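Long-range contacts in peroxiredoxin (PDB 5EPF), which reduces hydrogen peroxide and organic hydroperoxides to water and alcohols through a reactive cysteine, protecting the cell against oxidative stress: residues 56-60 against 91-95; 108-112 against 123-129; 65-71 against 152-157. All coordinates share one frame; numbering follows the deposited sequence. Where two conformers were deposited one is given.

Contact 1 (56-60 against 91-95); sequences ACHFR and RRFDY. With SO4 (sulfate ion), chain B.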
loop_
_atom_site.group_PDB
_atom_site.type_symbol
_atom_site.label_atom_id
_atom_site.label_comp_id
_atom_site.label_asym_id
_atom_site.label_seq_id
_atom_site.Cartn_x
_atom_site.Cartn_y
_atom_site.Cartn_z
ATOM N N ALA A 56 9.486 -1.629 -1.600
ATOM C CA ALA A 56 9.006 -2.162 -0.334
ATOM C C ALA A 56 10.115 -2.205 0.711
ATOM O O ALA A 56 9.846 -2.011 1.902
ATOM C CB ALA A 56 8.402 -3.548 -0.567
ATOM N N CYS A 57 11.361 -2.453 0.297
ATOM C CA CYS A 57 12.463 -2.396 1.250
ATOM C C CYS A 57 12.733 -0.970 1.720
ATOM O O CYS A 57 13.195 -0.772 2.850
ATOM C CB CYS A 57 13.725 -3.019 0.651
ATOM S SG CYS A 57 13.653 -4.827 0.564
ATOM N N HIS A 58 12.471 0.032 0.873
ATOM C CA HIS A 58 12.599 1.412 1.327
ATOM C C HIS A 58 11.542 1.733 2.378
ATOM O O HIS A 58 11.857 2.342 3.408
ATOM C CB HIS A 58 12.546 2.360 0.126
ATOM C CG HIS A 58 12.961 3.764 0.443
ATOM N ND1 HIS A 58 14.144 4.070 1.075
ATOM C CD2 HIS A 58 12.346 4.947 0.207
ATOM C CE1 HIS A 58 14.246 5.383 1.206
ATOM N NE2 HIS A 58 13.166 5.937 0.691
ATOM N N PHE A 59 10.298 1.270 2.174
ATOM C CA PHE A 59 9.292 1.366 3.232
ATOM C C PHE A 59 9.751 0.664 4.503
ATOM O O PHE A 59 9.598 1.207 5.607
ATOM C CB PHE A 59 7.961 0.778 2.774
ATOM C CG PHE A 59 7.087 1.751 2.019
ATOM C CD1 PHE A 59 6.437 2.784 2.682
ATOM C CD2 PHE A 59 6.904 1.635 0.642
ATOM C CE1 PHE A 59 5.628 3.678 1.989
ATOM C CE2 PHE A 59 6.101 2.528 -0.058
ATOM C CZ PHE A 59 5.459 3.562 0.631
ATOM N N ARG A 60 10.319 -0.541 4.369
ATOM C CA ARG A 60 10.818 -1.274 5.529
ATOM C C ARG A 60 11.847 -0.452 6.289
ATOM O O ARG A 60 11.785 -0.331 7.521
ATOM C CB ARG A 60 11.473 -2.574 5.056
ATOM C CG ARG A 60 12.113 -3.401 6.188
ATOM C CD ARG A 60 13.058 -4.449 5.609
ATOM N NE ARG A 60 14.171 -3.813 4.913
ATOM C CZ ARG A 60 15.006 -4.432 4.082
ATOM N NH1 ARG A 60 14.864 -5.729 3.817
ATOM N NH2 ARG A 60 15.981 -3.747 3.502
ATOM N N ARG A 91 12.368 -10.600 3.034
ATOM C CA ARG A 91 12.797 -9.215 3.184
ATOM C C ARG A 91 12.571 -8.690 4.597
ATOM O O ARG A 91 12.853 -7.520 4.873
ATOM C CB ARG A 91 12.089 -8.324 2.161
ATOM C CG ARG A 91 12.378 -8.719 0.722
ATOM C CD ARG A 91 13.861 -8.628 0.409
ATOM N NE ARG A 91 14.151 -9.147 -0.929
ATOM C CZ ARG A 91 15.349 -9.112 -1.485
ATOM N NH1 ARG A 91 16.358 -8.559 -0.835
ATOM N NH2 ARG A 91 15.538 -9.623 -2.699
ATOM N N ARG A 92 12.053 -9.528 5.496
ATOM C CA ARG A 92 11.862 -9.152 6.899
ATOM C C ARG A 92 11.009 -7.884 7.035
ATOM O O ARG A 92 11.336 -6.953 7.779
ATOM C CB ARG A 92 13.213 -9.028 7.620
ATOM C CG ARG A 92 14.046 -10.336 7.635
ATOM C CD ARG A 92 15.060 -10.438 6.476
ATOM N NE ARG A 92 16.005 -9.319 6.476
ATOM C CZ ARG A 92 16.558 -8.786 5.386
ATOM N NH1 ARG A 92 16.292 -9.276 4.172
ATOM N NH2 ARG A 92 17.385 -7.760 5.509
ATOM N N PHE A 93 9.894 -7.849 6.307
ATOM C CA PHE A 93 8.988 -6.707 6.401
ATOM C C PHE A 93 8.278 -6.687 7.743
ATOM O O PHE A 93 7.742 -7.700 8.198
ATOM C CB PHE A 93 7.945 -6.728 5.288
ATOM C CG PHE A 93 8.505 -6.487 3.919
ATOM C CD1 PHE A 93 7.848 -6.982 2.804
ATOM C CD2 PHE A 93 9.695 -5.785 3.740
ATOM C CE1 PHE A 93 8.355 -6.774 1.536
ATOM C CE2 PHE A 93 10.196 -5.574 2.471
ATOM C CZ PHE A 93 9.534 -6.074 1.375
ATOM N N ASP A 94 8.255 -5.513 8.364
ATOM C CA ASP A 94 7.601 -5.311 9.652
ATOM C C ASP A 94 6.235 -4.657 9.484
ATOM O O ASP A 94 5.880 -3.777 10.268
ATOM C CB ASP A 94 8.497 -4.467 10.562
ATOM C CG ASP A 94 8.760 -3.073 9.998
ATOM O OD1 ASP A 94 8.987 -2.930 8.770
ATOM O OD2 ASP A 94 8.729 -2.113 10.800
ATOM N N TYR A 95 5.470 -5.048 8.469
ATOM C CA TYR A 95 4.189 -4.419 8.174
ATOM C C TYR A 95 3.358 -5.385 7.331
ATOM O O TYR A 95 3.891 -6.348 6.762
ATOM C CB TYR A 95 4.382 -3.056 7.475
ATOM C CG TYR A 95 5.208 -3.095 6.199
ATOM C CD1 TYR A 95 4.610 -3.375 4.971
ATOM C CD2 TYR A 95 6.588 -2.820 6.212
ATOM C CE1 TYR A 95 5.333 -3.414 3.811
ATOM C CE2 TYR A 95 7.330 -2.857 5.028
ATOM C CZ TYR A 95 6.699 -3.157 3.831
ATOM O OH TYR A 95 7.384 -3.182 2.634
HETATM S S SO4 B . 17.945 -6.810 1.912
HETATM O O1 SO4 B . 16.584 -7.326 1.927
HETATM O O2 SO4 B . 18.526 -6.933 0.557
HETATM O O3 SO4 B . 17.973 -5.400 2.310
HETATM O O4 SO4 B . 18.777 -7.598 2.826
#

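Contact 2 (108-112 against 123-129); sequences QFGVK and KRTTFVI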
loop_
_atom_site.group_PDB
_atom_site.type_symbol
_atom_site.label_atom_id
_atom_site.label_comp_id
_atom_site.label_asym_id
_atom_site.label_seq_id
_atom_site.Cartn_x
_atom_site.Cartn_y
_atom_site.Cartn_z
ATOM N N GLN A 108 -11.488 -0.508 -6.855
ATOM C CA GLN A 108 -12.007 0.591 -6.051
ATOM C C GLN A 108 -11.104 1.817 -6.144
ATOM O O GLN A 108 -11.589 2.950 -6.187
ATOM C CB GLN A 108 -12.151 0.145 -4.596
ATOM C CG GLN A 108 -12.456 1.279 -3.647
ATOM C CD GLN A 108 -12.248 0.923 -2.182
ATOM O OE1 GLN A 108 -12.390 1.777 -1.315
ATOM N NE2 GLN A 108 -11.895 -0.325 -1.905
ATOM N N PHE A 109 -9.784 1.614 -6.182
ATOM C CA PHE A 109 -8.820 2.705 -6.255
ATOM C C PHE A 109 -8.497 3.131 -7.685
ATOM O O PHE A 109 -7.766 4.115 -7.879
ATOM C CB PHE A 109 -7.540 2.315 -5.508
ATOM C CG PHE A 109 -7.636 2.450 -4.008
ATOM C CD1 PHE A 109 -7.131 3.587 -3.374
ATOM C CD2 PHE A 109 -8.239 1.462 -3.231
ATOM C CE1 PHE A 109 -7.198 3.735 -1.990
ATOM C CE2 PHE A 109 -8.317 1.596 -1.844
ATOM C CZ PHE A 109 -7.799 2.735 -1.224
ATOM N N GLY A 110 -9.039 2.443 -8.685
ATOM C CA GLY A 110 -8.782 2.803 -10.066
ATOM C C GLY A 110 -7.434 2.380 -10.595
ATOM O O GLY A 110 -6.944 2.990 -11.554
ATOM N N VAL A 111 -6.826 1.340 -10.019
ATOM C CA VAL A 111 -5.497 0.883 -10.404
ATOM C C VAL A 111 -5.496 -0.551 -10.924
ATOM O O VAL A 111 -4.427 -1.115 -11.166
ATOM C CB VAL A 111 -4.452 1.087 -9.283
ATOM C CG1 VAL A 111 -4.351 2.556 -8.914
ATOM C CG2 VAL A 111 -4.775 0.254 -8.049
ATOM N N LYS A 112 -6.668 -1.144 -11.128
ATOM C CA LYS A 112 -6.743 -2.510 -11.629
ATOM C C LYS A 112 -6.405 -2.556 -13.113
ATOM O O LYS A 112 -6.752 -1.643 -13.865
ATOM C CB LYS A 112 -8.165 -3.039 -11.445
ATOM C CG LYS A 112 -8.341 -4.494 -11.892
ATOM C CD LYS A 112 -9.787 -4.936 -11.757
ATOM C CE LYS A 112 -10.057 -6.282 -12.428
ATOM N NZ LYS A 112 -11.511 -6.646 -12.381
ATOM N N LYS A 123 -1.396 -1.180 -11.466
ATOM C CA LYS A 123 -0.563 -0.022 -11.754
ATOM C C LYS A 123 0.039 0.483 -10.437
ATOM O O LYS A 123 -0.680 0.682 -9.458
ATOM C CB LYS A 123 -1.444 1.057 -12.392
ATOM C CG LYS A 123 -0.747 2.324 -12.814
ATOM C CD LYS A 123 -1.709 3.259 -13.554
ATOM C CE LYS A 123 -0.987 4.474 -14.079
ATOM N NZ LYS A 123 -1.893 5.314 -14.917
ATOM N N ARG A 124 1.360 0.677 -10.408
ATOM C CA ARG A 124 2.081 1.053 -9.187
ATOM C C ARG A 124 1.648 2.433 -8.693
ATOM O O ARG A 124 1.902 3.438 -9.359
ATOM C CB ARG A 124 3.590 1.050 -9.444
ATOM C CG ARG A 124 4.410 1.282 -8.184
ATOM C CD ARG A 124 5.935 1.372 -8.392
ATOM N NE ARG A 124 6.494 0.298 -9.220
ATOM C CZ ARG A 124 6.926 -0.884 -8.776
ATOM N NH1 ARG A 124 6.879 -1.187 -7.482
ATOM N NH2 ARG A 124 7.420 -1.779 -9.631
ATOM N N THR A 125 1.007 2.501 -7.530
ATOM C CA THR A 125 0.377 3.727 -7.053
ATOM C C THR A 125 0.302 3.660 -5.540
ATOM O O THR A 125 -0.045 2.611 -4.993
ATOM C CB THR A 125 -1.059 3.854 -7.597
ATOM O OG1 THR A 125 -1.118 3.455 -8.974
ATOM C CG2 THR A 125 -1.568 5.260 -7.468
ATOM N N THR A 126 0.600 4.775 -4.872
ATOM C CA THR A 126 0.536 4.852 -3.417
ATOM C C THR A 126 -0.469 5.898 -2.978
ATOM O O THR A 126 -0.478 7.024 -3.497
ATOM C CB THR A 126 1.918 5.161 -2.851
ATOM O OG1 THR A 126 2.814 4.115 -3.252
ATOM C CG2 THR A 126 1.908 5.285 -1.336
ATOM N N PHE A 127 -1.292 5.529 -1.998
ATOM C CA PHE A 127 -2.304 6.422 -1.438
ATOM C C PHE A 127 -1.999 6.648 0.034
ATOM O O PHE A 127 -1.914 5.687 0.807
ATOM C CB PHE A 127 -3.694 5.799 -1.599
ATOM C CG PHE A 127 -4.061 5.563 -3.040
ATOM C CD1 PHE A 127 -4.702 6.540 -3.789
ATOM C CD2 PHE A 127 -3.713 4.369 -3.670
ATOM C CE1 PHE A 127 -5.001 6.352 -5.126
ATOM C CE2 PHE A 127 -4.015 4.160 -5.025
ATOM C CZ PHE A 127 -4.663 5.160 -5.737
ATOM N N VAL A 128 -1.855 7.909 0.432
ATOM C CA VAL A 128 -1.745 8.243 1.852
ATOM C C VAL A 128 -3.160 8.530 2.343
ATOM O O VAL A 128 -3.818 9.453 1.844
ATOM C CB VAL A 128 -0.824 9.455 2.072
ATOM C CG1 VAL A 128 -0.696 9.759 3.552
ATOM C CG2 VAL A 128 0.533 9.243 1.426
ATOM N N ILE A 129 -3.650 7.713 3.277
ATOM C CA ILE A 129 -5.052 7.726 3.697
ATOM C C ILE A 129 -5.135 8.158 5.158
ATOM O O ILE A 129 -4.526 7.533 6.033
ATOM C CB ILE A 129 -5.693 6.340 3.510
ATOM C CG1 ILE A 129 -5.523 5.847 2.055
ATOM C CG2 ILE A 129 -7.178 6.366 3.967
ATOM C CD1 ILE A 129 -5.904 4.385 1.847
HETATM O O HOH W 1 -4.605 4.693 -12.965
#

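Contact 3 (65-71 against 152-157); sequences EFAEVRA and ALATLR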
loop_
_atom_site.group_PDB
_atom_site.type_symbol
_atom_site.label_atom_id
_atom_site.label_comp_id
_atom_site.label_asym_id
_atom_site.label_seq_id
_atom_site.Cartn_x
_atom_site.Cartn_y
_atom_site.Cartn_z
ATOM N N GLU A 65 10.841 6.311 11.048
ATOM C CA GLU A 65 10.330 7.592 10.569
ATOM C C GLU A 65 8.806 7.582 10.454
ATOM O O GLU A 65 8.136 8.565 10.809
ATOM C CB GLU A 65 10.969 7.931 9.228
ATOM C CG GLU A 65 12.467 8.256 9.283
ATOM C CD GLU A 65 13.404 7.044 9.352
ATOM O OE1 GLU A 65 12.967 5.880 9.480
ATOM O OE2 GLU A 65 14.621 7.273 9.278
ATOM N N PHE A 66 8.236 6.483 9.958
ATOM C CA PHE A 66 6.780 6.396 9.919
ATOM C C PHE A 66 6.196 6.322 11.321
ATOM O O PHE A 66 5.176 6.952 11.602
ATOM C CB PHE A 66 6.299 5.270 8.996
ATOM C CG PHE A 66 6.409 5.623 7.535
ATOM C CD1 PHE A 66 5.506 6.505 6.954
ATOM C CD2 PHE A 66 7.426 5.113 6.750
ATOM C CE1 PHE A 66 5.620 6.872 5.598
ATOM C CE2 PHE A 66 7.542 5.466 5.402
ATOM C CZ PHE A 66 6.626 6.347 4.825
ATOM N N ALA A 67 6.857 5.611 12.232
ATOM C CA ALA A 67 6.376 5.581 13.608
ATOM C C ALA A 67 6.413 6.967 14.248
ATOM O O ALA A 67 5.518 7.318 15.026
ATOM C CB ALA A 67 7.163 4.561 14.421
ATOM N N GLU A 68 7.417 7.782 13.910
ATOM C CA GLU A 68 7.502 9.120 14.495
ATOM C C GLU A 68 6.302 9.987 14.130
ATOM O O GLU A 68 5.888 10.836 14.930
ATOM C CB GLU A 68 8.790 9.825 14.079
ATOM C CG GLU A 68 9.019 11.093 14.905
ATOM C CD GLU A 68 9.864 12.141 14.209
ATOM O OE1 GLU A 68 10.461 11.837 13.154
ATOM O OE2 GLU A 68 9.936 13.273 14.739
ATOM N N VAL A 69 5.745 9.809 12.930
ATOM C CA VAL A 69 4.563 10.563 12.518
ATOM C C VAL A 69 3.299 9.763 12.795
ATOM O O VAL A 69 2.219 10.121 12.320
ATOM C CB VAL A 69 4.630 11.040 11.051
ATOM C CG1 VAL A 69 5.702 12.115 10.888
ATOM C CG2 VAL A 69 4.866 9.872 10.096
ATOM N N ARG A 70 3.424 8.671 13.556
ATOM C CA ARG A 70 2.279 7.848 13.955
ATOM C C ARG A 70 1.454 7.424 12.750
ATOM O O ARG A 70 0.234 7.595 12.712
ATOM C CB ARG A 70 1.376 8.549 14.976
ATOM C CG ARG A 70 2.059 9.530 15.874
ATOM C CD ARG A 70 2.414 8.891 17.173
ATOM N NE ARG A 70 3.818 9.118 17.487
ATOM C CZ ARG A 70 4.314 9.136 18.717
ATOM N NH1 ARG A 70 5.607 9.352 18.903
ATOM N NH2 ARG A 70 3.516 8.944 19.758
ATOM N N ALA A 71 2.140 6.893 11.739
ATOM C CA ALA A 71 1.508 6.414 10.522
ATOM C C ALA A 71 2.009 5.006 10.259
ATOM O O ALA A 71 3.088 4.621 10.711
ATOM C CB ALA A 71 1.830 7.327 9.328
ATOM N N ALA A 152 5.346 10.182 0.666
ATOM C CA ALA A 152 4.364 9.896 1.702
ATOM C C ALA A 152 4.836 10.417 3.050
ATOM O O ALA A 152 4.080 11.080 3.775
ATOM C CB ALA A 152 4.099 8.399 1.771
ATOM N N LEU A 153 6.099 10.155 3.390
ATOM C CA LEU A 153 6.642 10.631 4.654
ATOM C C LEU A 153 6.659 12.154 4.703
ATOM O O LEU A 153 6.308 12.750 5.732
ATOM C CB LEU A 153 8.034 10.030 4.879
ATOM C CG LEU A 153 8.758 10.384 6.169
ATOM C CD1 LEU A 153 7.950 9.922 7.381
ATOM C CD2 LEU A 153 10.175 9.804 6.190
ATOM N N ALA A 154 7.034 12.812 3.594
ATOM C CA ALA A 154 7.059 14.278 3.606
ATOM C C ALA A 154 5.654 14.859 3.778
ATOM O O ALA A 154 5.465 15.843 4.504
ATOM C CB ALA A 154 7.746 14.815 2.350
ATOM N N THR A 155 4.649 14.250 3.144
ATOM C CA THR A 155 3.276 14.702 3.344
ATOM C C THR A 155 2.852 14.559 4.798
ATOM O O THR A 155 2.244 15.478 5.378
ATOM C CB THR A 155 2.350 13.913 2.437
ATOM O OG1 THR A 155 2.606 14.314 1.085
ATOM C CG2 THR A 155 0.891 14.175 2.817
ATOM N N LEU A 156 3.173 13.422 5.416
ATOM C CA LEU A 156 2.785 13.217 6.807
ATOM C C LEU A 156 3.515 14.185 7.740
ATOM O O LEU A 156 2.921 14.715 8.691
ATOM C CB LEU A 156 3.052 11.758 7.189
ATOM C CG LEU A 156 2.139 10.786 6.442
ATOM C CD1 LEU A 156 2.690 9.359 6.447
ATOM C CD2 LEU A 156 0.717 10.836 7.040
ATOM N N ARG A 157 4.798 14.443 7.478
ATOM C CA ARG A 157 5.511 15.442 8.265
ATOM C C ARG A 157 4.893 16.824 8.097
ATOM O O ARG A 157 4.816 17.589 9.060
ATOM C CB ARG A 157 6.997 15.438 7.893
ATOM C CG ARG A 157 7.706 14.202 8.418
ATOM C CD ARG A 157 9.150 14.072 7.956
ATOM N NE ARG A 157 9.851 13.000 8.662
ATOM C CZ ARG A 157 11.061 12.542 8.354
ATOM N NH1 ARG A 157 11.715 13.038 7.313
ATOM N NH2 ARG A 157 11.616 11.585 9.097
HETATM O O HOH W 2 9.211 11.180 10.733
#

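Contact 1 (56-60 against 91-95)
Arg60 and Ala56, on one side of helix 50-61, meet the loop of Arg91 to Tyr95 in a mixed polar and aromatic helix-to-loop contact. It lies one turn beyond Cys52, the cysteine expected to pass through a sulfenic acid. The Arg60 chain, with CG anti to the backbone nitrogen, bends at chi3 (64°), and NH1 donates to Arg91 O (2.9 Å, 169°) in the guanidinium plane. A bound sulfate, probably from the crystallisation liquor, gathers three arginines: Arg60 NH2 reaches its O3 at 2.8 Å, while O1 accepts from NH1 of Arg60, Arg91 and Arg92. Tyr95 OH donates to Ala56 O (2.8 Å) from above the carbonyl plane, and Arg60 N reaches the same oxygen from the opposite face. Tyr95 OH also sits 3.5 Å above the plane of the Phe93 ring, over its centre; the other face carries Arg91 CB. Ala56 CB touches Phe93 CZ at 3.4 Å. Cys57, expected to pair with Cys52 in a redox-active disulfide not formed here, puts SG at the Phe93 ring edge. Phe87 of helix 81-91 packs on Phe93 and Ala56, while Phe59 stacks on Phe42 of strand 39-43 and touches helix 145-158.

Contact 2 (108-112 against 123-129)
Val111 O accepts from Lys123 N at 3.0 Å, with an N-H...O angle of 170° and the donor in the carbonyl plane, so the turn after helix 104-109 is tied to the lead-in of strand 125-129. CA atoms of Val111 and Lys123 are 5.2 Å apart, whereas those of Phe109 and Phe127 stand 8.9 Å apart: the backbones diverge, and side chains fill the wedge between them. Gly110, with positive phi, ends the helix in a Schellman motif and leads the chain round to Val111.

The central pair is edge-to-face. Phe109 presents CD1 to the face of Phe127, 3.4 Å above the plane and over its centre; the centroids are 4.7 Å apart and the planes are inclined at 54°. With CG beside the backbone N (chi1 -79°), the Phe109 ring leans over the strand, where its far end, CZ, meets Ile129 CD1 at 4.0 Å. Val111 CG1 comes to the Phe127 ring from its edge and also rests on Thr125 OG1 at 3.4 Å. That hydroxyl is in turn held by its own segment, donating to Lys123 O from well above the carbonyl plane. Water 1 donates to Gly110 O and receives a weak bond from Lys123 NZ.

Phe43 and Leu41 of strand 39-43 also touch Phe109. Phe127 and Ile129 thus face the end of helix 104-109 and Thr125 the turn after it, whereas Val128 meets helix 145-158 on the other side of the sheet, the layering of helices on both faces of a central sheet that characterises the thioredoxin fold of peroxiredoxins.

Contact 3 (65-71 against 152-157)
The Phe66 ring carries Leu153 CD1 over one face, 4.2 Å above the plane and offset toward the rim, while its edge receives Leu156 CD1 in plane and Ala152 CB nearby. The Arg157 guanidinium has Leu153 CD2 3.5 Å above its centre and water 2 at its edge. Around these two flat groups, helix 63-68 and helix 145-158 pack side by side on one face of the thioredoxin-fold sheet.

Phe66 meets Leu153 with a face and Leu156 with its edge: its CZ is 3.9 Å from Leu153 CB, and its CE1 is equally far from Leu156 CD1. Val69, the first residue beyond the helical turns, splits its branches. CG2 lies against Leu156 CB, whereas CG1, beside the backbone N (chi1 -69°), meets the aliphatic Arg157 CG at 3.8 Å. Behind it Arg70, with positive phi, is the C-prime residue of a Schellman motif, which turns the chain so that Ala71 CB reaches Leu156 CD1 at 3.6 Å. Leu156, Ala152 and Phe66 all continue inward onto Val40 of strand 39-43.

Polar groups gather at the outer margin. Glu65 and Arg157 run alongside each other, with NH2 of Arg157 against the methylene CG of Glu65. Glu68 OE1 and Arg157 NH2, at 4.2 Å, are too far apart for a direct ion pair, and the link is made by water 2, which accepts from Arg157 NE and donates to Glu65 O and Glu68 OE1.

How the contacts relate
Contact 1 lies nearest the active site: the side chain of Ala56 is about 6 Å from that of Cys52, against about 11 Å for Lys123 in contact 2, while contact 3 lies away from the active-site cysteines. Contacts 1 and 3 use consecutive helices, 50-61 and 63-68, and meet where Phe59 CD1 touches Phe66 CE2 at 4.0 Å. Contact 2 joins contact 3 through strand 125-129, with Val128 CG2 3.7 Å from Ala152 CB. Contacts 1 and 2 do not touch; their centres, about 19 Å apart, lie on opposite sides of the chain's centre. Along the sequence, contact 2 is nested inside the loop closed by contact 3, whose segments alternate with those of contact 1.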